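Local coordinates for protein peptidyl-prolyl cis-trans isomerase cyclophilin-type (Toxoplasma gondii, PDB 3BO7) that probably speeds protein folding by catalysing cis-trans isomerisation of peptide bonds before proline, and is held here in complex with the immunosuppressant cyclosporin A, at residues 48-61 against 117-129. Residues are numbered along the deposited sequence; the frame is centred on the assembly and turned at random. Where two conformers were deposited one is given.
With SO4 (sulfate ion), chain L.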
loop_
_atom_site.group_PDB
_atom_site.type_symbol
_atom_site.label_atom_id
_atom_site.label_comp_id
_atom_site.label_asym_id
_atom_site.label_seq_id
_atom_site.Cartn_x
_atom_site.Cartn_y
_atom_site.Cartn_z
ATOM N N PHE A 48 -4.619 -6.707 -5.543
ATOM C CA PHE A 48 -4.007 -7.132 -4.291
ATOM C C PHE A 48 -3.639 -8.608 -4.451
ATOM O O PHE A 48 -4.486 -9.493 -4.304
ATOM C CB PHE A 48 -4.941 -6.878 -3.101
ATOM C CG PHE A 48 -5.062 -5.427 -2.728
ATOM C CD1 PHE A 48 -4.297 -4.898 -1.694
ATOM C CD2 PHE A 48 -5.928 -4.583 -3.418
ATOM C CE1 PHE A 48 -4.399 -3.555 -1.341
ATOM C CE2 PHE A 48 -6.039 -3.235 -3.081
ATOM C CZ PHE A 48 -5.269 -2.717 -2.036
ATOM N N HIS A 49 -2.360 -8.844 -4.769
ATOM C CA HIS A 49 -1.878 -10.114 -5.340
ATOM C C HIS A 49 -1.300 -11.085 -4.323
ATOM O O HIS A 49 -0.950 -12.203 -4.669
ATOM C CB HIS A 49 -0.806 -9.828 -6.398
ATOM C CG HIS A 49 0.496 -9.374 -5.817
ATOM N ND1 HIS A 49 0.752 -8.055 -5.507
ATOM C CD2 HIS A 49 1.601 -10.067 -5.460
ATOM C CE1 HIS A 49 1.968 -7.955 -4.998
ATOM N NE2 HIS A 49 2.505 -9.161 -4.961
ATOM N N ARG A 50 -1.143 -10.643 -3.088
ATOM C CA ARG A 50 -0.651 -11.516 -2.037
ATOM C C ARG A 50 -1.410 -11.215 -0.743
ATOM O O ARG A 50 -1.451 -10.071 -0.283
ATOM C CB ARG A 50 0.867 -11.380 -1.872
ATOM C CG ARG A 50 1.453 -12.252 -0.760
ATOM C CD ARG A 50 2.970 -12.394 -0.867
ATOM N NE ARG A 50 3.544 -12.902 0.379
ATOM C CZ ARG A 50 4.099 -12.143 1.325
ATOM N NH1 ARG A 50 4.176 -10.827 1.172
ATOM N NH2 ARG A 50 4.582 -12.699 2.428
ATOM N N CYS A 51 -2.010 -12.255 -0.172
ATOM C CA CYS A 51 -2.941 -12.105 0.946
ATOM C C CYS A 51 -2.750 -13.253 1.923
ATOM O O CYS A 51 -3.025 -14.416 1.593
ATOM C CB CYS A 51 -4.389 -12.061 0.429
ATOM S SG CYS A 51 -5.667 -11.824 1.691
ATOM N N ILE A 52 -2.268 -12.923 3.119
ATOM C CA ILE A 52 -2.026 -13.913 4.158
ATOM C C ILE A 52 -2.824 -13.590 5.423
ATOM O O ILE A 52 -2.569 -12.584 6.099
ATOM C CB ILE A 52 -0.504 -14.078 4.450
ATOM C CG1 ILE A 52 0.222 -14.531 3.164
ATOM C CG2 ILE A 52 -0.271 -15.057 5.613
ATOM C CD1 ILE A 52 1.736 -14.482 3.211
ATOM N N ARG A 53 -3.806 -14.452 5.703
ATOM C CA ARG A 53 -4.636 -14.378 6.909
ATOM C C ARG A 53 -3.766 -14.120 8.129
ATOM O O ARG A 53 -2.699 -14.732 8.277
ATOM C CB ARG A 53 -5.416 -15.691 7.090
ATOM C CG ARG A 53 -6.293 -15.778 8.347
ATOM C CD ARG A 53 -6.797 -17.203 8.560
ATOM N NE ARG A 53 -7.631 -17.339 9.756
ATOM C CZ ARG A 53 -7.222 -17.863 10.911
ATOM N NH1 ARG A 53 -5.978 -18.309 11.045
ATOM N NH2 ARG A 53 -8.061 -17.945 11.939
ATOM N N ASN A 54 -4.224 -13.217 8.996
ATOM C CA ASN A 54 -3.505 -12.860 10.236
ATOM C C ASN A 54 -2.156 -12.159 10.039
ATOM O O ASN A 54 -1.328 -12.117 10.953
ATOM C CB ASN A 54 -3.328 -14.087 11.138
ATOM C CG ASN A 54 -4.614 -14.507 11.806
ATOM O OD1 ASN A 54 -4.903 -15.698 11.911
ATOM N ND2 ASN A 54 -5.397 -13.532 12.259
ATOM N N PHE A 55 -1.944 -11.612 8.848
ATOM C CA PHE A 55 -0.704 -10.921 8.555
ATOM C C PHE A 55 -0.981 -9.633 7.785
ATOM O O PHE A 55 -1.071 -8.564 8.395
ATOM C CB PHE A 55 0.300 -11.868 7.853
ATOM C CG PHE A 55 1.609 -11.221 7.477
ATOM C CD1 PHE A 55 2.176 -10.220 8.273
ATOM C CD2 PHE A 55 2.291 -11.636 6.332
ATOM C CE1 PHE A 55 3.376 -9.626 7.918
ATOM C CE2 PHE A 55 3.495 -11.053 5.972
ATOM C CZ PHE A 55 4.038 -10.041 6.763
ATOM N N MET A 56 -1.136 -9.728 6.470
ATOM C CA MET A 56 -1.342 -8.543 5.627
ATOM C C MET A 56 -1.845 -8.919 4.239
ATOM O O MET A 56 -1.847 -10.092 3.863
ATOM C CB MET A 56 -0.049 -7.717 5.514
ATOM C CG MET A 56 1.142 -8.505 4.962
ATOM S SD MET A 56 1.236 -8.489 3.169
ATOM C CE MET A 56 1.260 -10.248 2.807
ATOM N N ILE A 57 -2.280 -7.903 3.497
ATOM C CA ILE A 57 -2.554 -8.009 2.076
ATOM C C ILE A 57 -1.641 -7.010 1.362
ATOM O O ILE A 57 -1.417 -5.902 1.860
ATOM C CB ILE A 57 -4.064 -7.789 1.751
ATOM C CG1 ILE A 57 -4.381 -8.198 0.316
ATOM C CG2 ILE A 57 -4.525 -6.354 2.075
ATOM C CD1 ILE A 57 -5.888 -8.316 0.010
ATOM N N GLN A 58 -1.116 -7.414 0.206
ATOM C CA GLN A 58 -0.091 -6.672 -0.513
ATOM C C GLN A 58 -0.566 -6.283 -1.909
ATOM O O GLN A 58 -1.166 -7.103 -2.600
ATOM C CB GLN A 58 1.181 -7.525 -0.598
ATOM C CG GLN A 58 2.395 -6.829 -1.198
ATOM C CD GLN A 58 3.606 -7.754 -1.322
ATOM O OE1 GLN A 58 3.638 -8.851 -0.749
ATOM N NE2 GLN A 58 4.612 -7.307 -2.070
ATOM N N GLY A 59 -0.295 -5.037 -2.312
ATOM C CA GLY A 59 -0.672 -4.527 -3.642
ATOM C C GLY A 59 0.350 -3.580 -4.256
ATOM O O GLY A 59 1.485 -3.504 -3.798
ATOM N N GLY A 60 -0.045 -2.883 -5.315
ATOM C CA GLY A 60 0.775 -1.831 -5.924
ATOM C C GLY A 60 1.786 -2.242 -6.980
ATOM O O GLY A 60 2.615 -1.428 -7.393
ATOM N N ARG A 61 1.736 -3.500 -7.412
ATOM C CA ARG A 61 2.689 -4.002 -8.396
ATOM C C ARG A 61 2.257 -3.699 -9.837
ATOM O O ARG A 61 1.287 -4.269 -10.337
ATOM C CB ARG A 61 2.940 -5.502 -8.202
ATOM C CG ARG A 61 4.043 -6.036 -9.100
ATOM C CD ARG A 61 4.694 -7.314 -8.587
ATOM N NE ARG A 61 5.721 -7.756 -9.532
ATOM C CZ ARG A 61 7.000 -7.384 -9.484
ATOM N NH1 ARG A 61 7.433 -6.578 -8.516
ATOM N NH2 ARG A 61 7.852 -7.828 -10.400
ATOM N N SER A 117 6.627 1.271 -5.512
ATOM C CA SER A 117 5.172 1.440 -5.488
ATOM C C SER A 117 4.371 0.377 -4.718
ATOM O O SER A 117 3.204 0.583 -4.420
ATOM C CB SER A 117 4.636 1.567 -6.913
ATOM O OG SER A 117 4.550 0.306 -7.545
ATOM N N GLU A 118 4.995 -0.755 -4.407
ATOM C CA GLU A 118 4.302 -1.846 -3.719
ATOM C C GLU A 118 4.137 -1.563 -2.236
ATOM O O GLU A 118 5.052 -1.059 -1.580
ATOM C CB GLU A 118 5.013 -3.183 -3.928
ATOM C CG GLU A 118 4.658 -3.838 -5.223
ATOM C CD GLU A 118 5.166 -5.274 -5.333
ATOM O OE1 GLU A 118 4.705 -6.153 -4.558
ATOM O OE2 GLU A 118 6.011 -5.522 -6.227
ATOM N N PHE A 119 2.970 -1.915 -1.712
ATOM C CA PHE A 119 2.636 -1.596 -0.341
ATOM C C PHE A 119 1.833 -2.730 0.263
ATOM O O PHE A 119 1.379 -3.621 -0.438
ATOM C CB PHE A 119 1.846 -0.278 -0.284
ATOM C CG PHE A 119 0.573 -0.314 -1.079
ATOM C CD1 PHE A 119 -0.624 -0.732 -0.485
ATOM C CD2 PHE A 119 0.573 0.025 -2.434
ATOM C CE1 PHE A 119 -1.796 -0.792 -1.223
ATOM C CE2 PHE A 119 -0.599 -0.038 -3.184
ATOM C CZ PHE A 119 -1.782 -0.438 -2.576
ATOM N N PHE A 120 1.667 -2.692 1.580
ATOM C CA PHE A 120 0.785 -3.632 2.258
ATOM C C PHE A 120 -0.060 -2.958 3.323
ATOM O O PHE A 120 0.278 -1.886 3.835
ATOM C CB PHE A 120 1.556 -4.823 2.841
ATOM C CG PHE A 120 2.628 -4.461 3.834
ATOM C CD1 PHE A 120 2.443 -4.709 5.191
ATOM C CD2 PHE A 120 3.839 -3.928 3.416
ATOM C CE1 PHE A 120 3.446 -4.410 6.118
ATOM C CE2 PHE A 120 4.839 -3.622 4.328
ATOM C CZ PHE A 120 4.646 -3.872 5.685
ATOM N N ILE A 121 -1.178 -3.593 3.638
ATOM C CA ILE A 121 -1.990 -3.161 4.764
ATOM C C ILE A 121 -2.098 -4.324 5.733
ATOM O O ILE A 121 -2.424 -5.454 5.336
ATOM C CB ILE A 121 -3.374 -2.638 4.319
ATOM C CG1 ILE A 121 -3.205 -1.597 3.202
ATOM C CG2 ILE A 121 -4.111 -2.027 5.502
ATOM C CD1 ILE A 121 -4.483 -1.159 2.532
ATOM N N THR A 122 -1.795 -4.060 6.998
ATOM C CA THR A 122 -1.768 -5.119 8.000
ATOM C C THR A 122 -3.167 -5.601 8.363
ATOM O O THR A 122 -4.112 -4.811 8.395
ATOM C CB THR A 122 -1.036 -4.684 9.291
ATOM O OG1 THR A 122 -1.858 -3.774 10.040
ATOM C CG2 THR A 122 0.308 -4.038 8.966
ATOM N N PHE A 123 -3.285 -6.901 8.624
ATOM C CA PHE A 123 -4.467 -7.466 9.270
ATOM C C PHE A 123 -4.270 -7.500 10.793
ATOM O O PHE A 123 -5.237 -7.390 11.559
ATOM C CB PHE A 123 -4.776 -8.876 8.730
ATOM C CG PHE A 123 -5.176 -8.904 7.263
ATOM C CD1 PHE A 123 -6.112 -8.000 6.753
ATOM C CD2 PHE A 123 -4.649 -9.857 6.410
ATOM C CE1 PHE A 123 -6.489 -8.037 5.409
ATOM C CE2 PHE A 123 -5.025 -9.906 5.073
ATOM C CZ PHE A 123 -5.941 -8.987 4.570
ATOM N N LYS A 124 -3.014 -7.665 11.215
ATOM C CA LYS A 124 -2.657 -7.623 12.633
ATOM C C LYS A 124 -1.201 -7.218 12.812
ATOM O O LYS A 124 -0.478 -7.025 11.835
ATOM C CB LYS A 124 -2.940 -8.962 13.332
ATOM C CG LYS A 124 -2.897 -8.888 14.873
ATOM C CD LYS A 124 -3.712 -7.704 15.440
ATOM C CE LYS A 124 -3.260 -7.329 16.846
ATOM N NZ LYS A 124 -3.969 -6.122 17.350
ATOM N N SER A 125 -0.788 -7.044 14.063
ATOM C CA SER A 125 0.570 -6.662 14.391
ATOM C C SER A 125 1.608 -7.552 13.723
ATOM O O SER A 125 1.424 -8.769 13.603
ATOM C CB SER A 125 0.755 -6.678 15.898
ATOM O OG SER A 125 -0.044 -5.671 16.471
ATOM N N CYS A 126 2.688 -6.917 13.282
ATOM C CA CYS A 126 3.836 -7.587 12.676
ATOM C C CYS A 126 5.031 -6.672 12.887
ATOM O O CYS A 126 5.650 -6.199 11.934
ATOM C CB CYS A 126 3.604 -7.867 11.179
ATOM S SG CYS A 126 2.824 -6.512 10.255
ATOM N N GLU A 127 5.344 -6.435 14.159
ATOM C CA GLU A 127 6.350 -5.448 14.535
ATOM C C GLU A 127 7.807 -5.879 14.298
ATOM O O GLU A 127 8.734 -5.089 14.497
ATOM C CB GLU A 127 6.121 -4.969 15.976
ATOM C CG GLU A 127 4.906 -4.075 16.118
ATOM C CD GLU A 127 4.830 -3.385 17.471
ATOM O OE1 GLU A 127 4.025 -3.826 18.318
ATOM O OE2 GLU A 127 5.576 -2.414 17.708
ATOM N N HIS A 128 8.008 -7.126 13.874
ATOM C CA HIS A 128 9.323 -7.554 13.372
ATOM C C HIS A 128 9.673 -6.789 12.083
ATOM O O HIS A 128 10.829 -6.797 11.643
ATOM C CB HIS A 128 9.371 -9.078 13.156
ATOM C CG HIS A 128 8.345 -9.589 12.189
ATOM N ND1 HIS A 128 7.036 -9.837 12.552
ATOM C CD2 HIS A 128 8.433 -9.889 10.869
ATOM C CE1 HIS A 128 6.364 -10.271 11.498
ATOM N NE2 HIS A 128 7.186 -10.307 10.461
ATOM N N LEU A 129 8.674 -6.117 11.498
ATOM C CA LEU A 129 8.864 -5.297 10.295
ATOM C C LEU A 129 9.254 -3.844 10.597
ATOM O O LEU A 129 9.665 -3.111 9.691
ATOM C CB LEU A 129 7.643 -5.367 9.355
ATOM C CG LEU A 129 7.191 -6.776 8.942
ATOM C CD1 LEU A 129 5.990 -6.742 8.004
ATOM C CD2 LEU A 129 8.334 -7.561 8.314
HETATM S S SO4 L . 5.887 -10.468 -12.333
HETATM O O1 SO4 L . 5.168 -9.729 -11.296
HETATM O O2 SO4 L . 5.015 -11.499 -12.890
HETATM O O3 SO4 L . 6.333 -9.588 -13.409
HETATM O O4 SO4 L . 7.055 -11.091 -11.718
HETATM O O HOH W 1 5.802 -8.561 -5.230
#
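S117 OG bonds to G60 O at 2.6 Å and also to the hydroxyl of Y42, fixing S117 against G60. E118 reaches back over this turn with CG anti to its carbonyl carbon (chi1 -83°), and its carboxylate divides its oxygens. OE2 takes a straight salt bridge from R61 NH1 (2.9 Å) in the guanidinium plane, while R61 NE grips O1 (2.7 Å) of a sulfate probably from the crystallisation liquor. OE1 accepts a hydrogen bond from a water and a bent, weak one from Q58 NE2 (2.7 Å), with the H49 ring edge close by. F119 starts the antiparallel pairing by exchanging backbone bonds with G59; its ring lays one face over G59 C and meets the F48 ring obliquely, CE1 to CE1 3.8 Å. On the other face of the sheet F120 sets CB against M56 SD (3.7 Å). I121 and I57 trade N-H and carbonyl, and the paired strands run on to T122, opposite M56. F123 N then bonds to F55 O (2.8 Å), while its ring lies against the hairpin of strands 48-52 and 56-59: CZ touches I57 CB (3.6 Å), with I52 O and C51 SG at the ring edge. C126 CB and L129 CD1 both meet the edge of the F55 ring, which carries M56 CG over its centre. Among the apolar groups, F48 and I57 meet W149, I121 and F123 meet L146, and F119 rests on L105. R50, Q58 and H128 hydrogen-bond the bound peptide's backbone; F55 and F120 pack on it. R50 NH1, bonded to Q58 OE1, probably fixes the amide flip, E118 adding its weak bond, and so presents Q58 NE2 to the peptide.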